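Putative phosphatase (DUF442) (Shewanella putrefaciens CN-32, PDB 3GXH) is a putative phosphatase, probably of the tyrosine or dual-specificity phosphatase type, that would hydrolyse phosphate esters, though its physiological substrate is not known. Local coordinates at residues Ala110-Tyr115 and Pro142-Leu147; Val71-Asp76 and Phe89-Gln94. All coordinates share one frame; numbering follows the deposited sequence. Where two conformers were deposited one is given.

Interaction 1. Residues Ala110-Tyr115 and Pro142-Leu147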
# COMPACT_ATOMS: atom_id res chain seq x y z
N ALA A 110 2.38 -3.72 1.23
CA ALA A 110 2.12 -2.46 0.56
C ALA A 110 3.36 -1.82 -0.03
O ALA A 110 3.32 -1.30 -1.15
CB ALA A 110 1.34 -1.47 1.50
N SER A 111 4.48 -1.84 0.67
CA SER A 111 5.71 -1.25 0.09
C SER A 111 6.21 -2.08 -1.11
O SER A 111 6.72 -1.50 -2.07
CB SER A 111 6.80 -1.08 1.14
OG SER A 111 7.28 -2.32 1.65
N ALA A 112 6.01 -3.40 -1.07
CA ALA A 112 6.38 -4.28 -2.20
C ALA A 112 5.51 -3.95 -3.42
O ALA A 112 5.98 -3.83 -4.53
CB ALA A 112 6.29 -5.76 -1.80
N PHE A 113 4.21 -3.80 -3.18
CA PHE A 113 3.28 -3.49 -4.27
C PHE A 113 3.54 -2.07 -4.80
O PHE A 113 3.47 -1.84 -6.01
CB PHE A 113 1.80 -3.63 -3.83
CG PHE A 113 1.25 -5.04 -3.92
CD1 PHE A 113 2.01 -6.15 -3.56
CD2 PHE A 113 -0.06 -5.24 -4.29
CE1 PHE A 113 1.48 -7.43 -3.62
CE2 PHE A 113 -0.55 -6.52 -4.35
CZ PHE A 113 0.18 -7.59 -4.01
N ALA A 114 3.87 -1.13 -3.92
CA ALA A 114 4.21 0.21 -4.38
C ALA A 114 5.47 0.18 -5.25
O ALA A 114 5.54 0.85 -6.29
CB ALA A 114 4.42 1.18 -3.20
N TYR A 115 6.47 -0.58 -4.86
CA TYR A 115 7.68 -0.73 -5.67
C TYR A 115 7.33 -1.26 -7.06
O TYR A 115 7.78 -0.71 -8.07
CB TYR A 115 8.64 -1.69 -4.98
CG TYR A 115 9.77 -2.11 -5.87
CD1 TYR A 115 10.76 -1.21 -6.21
CD2 TYR A 115 9.80 -3.39 -6.44
CE1 TYR A 115 11.79 -1.56 -7.06
CE2 TYR A 115 10.84 -3.77 -7.29
CZ TYR A 115 11.81 -2.86 -7.60
OH TYR A 115 12.86 -3.25 -8.46
N PRO A 142 11.08 -16.47 -0.12
CA PRO A 142 11.27 -16.73 -1.55
C PRO A 142 10.01 -16.58 -2.39
O PRO A 142 10.13 -16.32 -3.60
CB PRO A 142 11.75 -18.21 -1.60
CG PRO A 142 11.52 -18.76 -0.24
CD PRO A 142 11.52 -17.60 0.72
N LYS A 143 8.82 -16.76 -1.81
CA LYS A 143 7.61 -16.58 -2.60
C LYS A 143 7.47 -15.12 -3.00
O LYS A 143 7.02 -14.80 -4.11
CB LYS A 143 6.37 -17.02 -1.86
CG LYS A 143 6.44 -18.44 -1.33
CD LYS A 143 5.55 -19.39 -2.06
CE LYS A 143 5.34 -20.67 -1.22
NZ LYS A 143 4.76 -20.44 0.16
N TRP A 144 7.81 -14.23 -2.08
CA TRP A 144 7.85 -12.79 -2.36
C TRP A 144 8.94 -12.44 -3.36
O TRP A 144 8.72 -11.67 -4.27
CB TRP A 144 7.93 -11.94 -1.07
CG TRP A 144 6.58 -11.90 -0.41
CD1 TRP A 144 6.08 -12.77 0.48
CD2 TRP A 144 5.57 -10.91 -0.64
NE1 TRP A 144 4.77 -12.42 0.79
CE2 TRP A 144 4.45 -11.27 0.12
CE3 TRP A 144 5.49 -9.79 -1.46
CZ2 TRP A 144 3.27 -10.52 0.12
CZ3 TRP A 144 4.30 -9.04 -1.45
CH2 TRP A 144 3.20 -9.44 -0.72
N GLN A 145 10.12 -13.01 -3.22
CA GLN A 145 11.18 -12.77 -4.17
C GLN A 145 10.70 -13.16 -5.56
O GLN A 145 10.92 -12.44 -6.57
CB GLN A 145 12.38 -13.64 -3.80
CG GLN A 145 13.24 -13.07 -2.71
CD GLN A 145 14.49 -13.89 -2.51
OE1 GLN A 145 14.42 -15.04 -2.10
NE2 GLN A 145 15.65 -13.29 -2.80
N ALA A 146 10.08 -14.34 -5.65
CA ALA A 146 9.64 -14.87 -6.94
C ALA A 146 8.58 -13.99 -7.58
O ALA A 146 8.59 -13.74 -8.79
CB ALA A 146 9.08 -16.32 -6.79
N LEU A 147 7.67 -13.49 -6.77
CA LEU A 147 6.61 -12.57 -7.21
C LEU A 147 7.25 -11.33 -7.80
O LEU A 147 6.91 -10.89 -8.93
CB LEU A 147 5.67 -12.18 -6.08
CG LEU A 147 4.57 -11.18 -6.43
CD1 LEU A 147 3.56 -11.82 -7.35
CD2 LEU A 147 3.94 -10.60 -5.17
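Phe113 and Trp144 make the aromatic part of this contact, their side chains crossing at about a right angle. The Phe113 atom that touches is CE1, which stands 3.9 Å from both CZ3 and CH2 of Trp144, at the far end of the six-membered ring of the indole. Seen from the phenyl ring, Trp144 CZ3 arrives at the edge, near the ring plane. Both aromatic groups hang anti to their own carbonyl carbons (chi1 -84° for Phe113, -77° for Trp144), a torsion that brings the end of each ring nearer the other helix than its CB direction alone would.

The remaining contacts set methyl groups against the two rings. Ala112 CB, pointing toward helix 142-154, approaches Trp144 CZ3 to 3.9 Å and also meets Trp144 CE3 at 4.1 Å. Leu147, one turn after Trp144, brings CD2 to within 4.3 Å of Phe113 CE1. The two segments run nearly parallel, at 17°, with their axes 11.9 Å apart, a wide spacing bridged by the large side chains. Helix 108-120 follows strand 100-103 after a short loop, a placement consistent with that of the helix behind the phosphate-binding loop in tyrosine phosphatases, and helix 142-154 packs alongside it as the C-terminal helix.

Polar needs are met outside the pair: the buried Trp144 donates NE1 to Trp77 O while its ring also meets those of Trp77 and Trp134. Val85 of helix 82-94 touches both Phe113 and Leu147.

Interaction 2. Residues Val71-Asp76 and Phe89-Gln94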
# COMPACT_ATOMS: atom_id res chain seq x y z
N VAL A 71 -10.93 0.49 -1.42
CA VAL A 71 -10.65 -0.67 -2.27
C VAL A 71 -10.02 -1.76 -1.43
O VAL A 71 -9.01 -1.49 -0.71
CB VAL A 71 -9.74 -0.28 -3.46
CG1 VAL A 71 -9.59 -1.47 -4.40
CG2 VAL A 71 -10.23 0.97 -4.18
N TYR A 72 -10.55 -2.98 -1.50
CA TYR A 72 -10.08 -4.11 -0.72
C TYR A 72 -9.53 -5.17 -1.66
O TYR A 72 -10.26 -5.76 -2.44
CB TYR A 72 -11.24 -4.68 0.10
CG TYR A 72 -10.94 -5.91 0.89
CD1 TYR A 72 -9.88 -5.92 1.82
CD2 TYR A 72 -11.68 -7.04 0.74
CE1 TYR A 72 -9.68 -7.01 2.59
CE2 TYR A 72 -11.42 -8.19 1.50
CZ TYR A 72 -10.41 -8.15 2.43
OH TYR A 72 -10.16 -9.30 3.20
N ILE A 73 -8.22 -5.40 -1.58
CA ILE A 73 -7.49 -6.39 -2.37
C ILE A 73 -6.65 -7.22 -1.40
O ILE A 73 -5.45 -6.96 -1.24
CB ILE A 73 -6.65 -5.71 -3.49
CG1 ILE A 73 -7.51 -4.85 -4.39
CG2 ILE A 73 -5.88 -6.77 -4.33
CD1 ILE A 73 -6.77 -3.98 -5.37
N PRO A 74 -7.26 -8.20 -0.73
CA PRO A 74 -6.49 -8.89 0.29
C PRO A 74 -5.41 -9.75 -0.31
O PRO A 74 -5.65 -10.47 -1.28
CB PRO A 74 -7.55 -9.78 0.97
CG PRO A 74 -8.62 -9.98 -0.07
CD PRO A 74 -8.67 -8.65 -0.78
N VAL A 75 -4.23 -9.74 0.29
CA VAL A 75 -3.07 -10.47 -0.24
C VAL A 75 -2.66 -11.46 0.83
O VAL A 75 -2.41 -11.12 1.99
CB VAL A 75 -1.91 -9.52 -0.53
CG1 VAL A 75 -0.65 -10.29 -0.99
CG2 VAL A 75 -2.32 -8.51 -1.59
N ASP A 76 -2.61 -12.74 0.41
CA ASP A 76 -2.17 -13.80 1.28
C ASP A 76 -0.66 -13.73 1.43
O ASP A 76 0.06 -13.74 0.44
CB ASP A 76 -2.57 -15.16 0.67
CG ASP A 76 -2.12 -16.32 1.54
OD1 ASP A 76 -2.73 -16.52 2.59
OD2 ASP A 76 -1.16 -17.02 1.19
N PHE A 89 -2.71 -2.76 -9.63
CA PHE A 89 -2.40 -1.88 -10.73
C PHE A 89 -3.66 -1.33 -11.43
O PHE A 89 -3.76 -0.12 -11.71
CB PHE A 89 -1.57 -2.58 -11.82
CG PHE A 89 -0.16 -2.97 -11.45
CD1 PHE A 89 0.50 -2.55 -10.30
CD2 PHE A 89 0.53 -3.79 -12.33
CE1 PHE A 89 1.81 -2.90 -10.08
CE2 PHE A 89 1.84 -4.16 -12.10
CZ PHE A 89 2.48 -3.72 -10.94
N ALA A 90 -4.67 -2.19 -11.58
CA ALA A 90 -5.94 -1.77 -12.17
C ALA A 90 -6.66 -0.78 -11.29
O ALA A 90 -7.27 0.16 -11.77
CB ALA A 90 -6.84 -2.99 -12.50
N ALA A 91 -6.60 -0.99 -9.97
CA ALA A 91 -7.24 -0.05 -9.06
C ALA A 91 -6.55 1.32 -9.12
O ALA A 91 -7.19 2.37 -9.11
CB ALA A 91 -7.22 -0.58 -7.62
N MSE A 92 -5.23 1.32 -9.20
CA MSE A 92 -4.50 2.58 -9.38
C MSE A 92 -4.91 3.30 -10.65
O MSE A 92 -5.25 4.48 -10.62
CB MSE A 92 -2.98 2.33 -9.36
CG MSE A 92 -2.43 1.87 -8.04
SE MSE A 92 -2.55 3.20 -6.62
CE MSE A 92 -1.21 4.45 -7.33
N ASP A 93 -4.99 2.56 -11.75
CA ASP A 93 -5.42 3.20 -13.00
C ASP A 93 -6.83 3.78 -12.90
O ASP A 93 -7.12 4.84 -13.50
CB ASP A 93 -5.35 2.26 -14.19
CG ASP A 93 -5.49 2.99 -15.51
OD1 ASP A 93 -4.73 3.97 -15.72
OD2 ASP A 93 -6.39 2.63 -16.30
N GLN A 94 -7.71 3.13 -12.16
CA GLN A 94 -9.08 3.61 -12.00
C GLN A 94 -9.20 4.83 -11.10
O GLN A 94 -10.28 5.43 -11.01
CB GLN A 94 -9.99 2.51 -11.44
CG GLN A 94 -10.36 1.45 -12.40
CD GLN A 94 -11.85 1.16 -12.37
OE1 GLN A 94 -12.26 0.05 -12.09
NE2 GLN A 94 -12.66 2.18 -12.64
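Val71 and Ile73 meet Ala91 through methyl groups alone, and the flat rings of the two segments turn to other partners. One face of the Tyr72 ring carries Pro74 CD, which lies over the ring centre 3.5 Å above the plane in a CH-pi arrangement between residues two apart. The phenol OH accepts a hydrogen bond from Asp50 N. Phe89, whose CB points away from the strand, has a cation-pi contact with Lys120 and packs on Leu116 and Tyr117 of helix 108-120.

Ala91 CB is the common point of the apolar contact. It lies 4.1 Å from Val71 CG1 and also 4.1 Å from Ile73 CD1, touched by one methyl of each side chain. On Val71 the touching branch is the one opposite the backbone N (chi1 -174°). Ile73 reaches with its longer arm, which chi2 of 171° keeps extended so that CD1 arrives end-on. The alternation of the extended chain puts both residues on the helix side, and the short alanine side chain lets the backbones come close, with Val71 CA and Ala91 CA 7.6 Å apart.

Strand 69-72 is an outermost strand of the sheet, bonded through Val71 to Val44 and Asn46. It leads into helix 82-94 and then strand 100-103 as a beta-alpha-beta crossover passing over strand 43-46, with Ala91 facing the strand where the helix lies against the sheet.

Overall arrangement
Interaction 1 joins two helices, 108-120 and 142-154, and all its touching residues are buried; interaction 2 lays helix 82-94 on the edge strand 69-72 and the chain just after it, and is only partly buried. Both are apolar, but the first depends on large aromatic groups bridging widely spaced helix axes, the second on aliphatic methyls around one alanine. They are in direct touch through Val75, which follows the strand: its CG2 lies 3.6 Å from Phe113 CZ and its CG1 3.9 Å from Trp144 CH2. Helix 82-94, contributing Ala91 to 71-76/89-94, also borders 110-115/142-147, so helix 82-94 and Val75 link the sheet edge to the two helices of interaction 1.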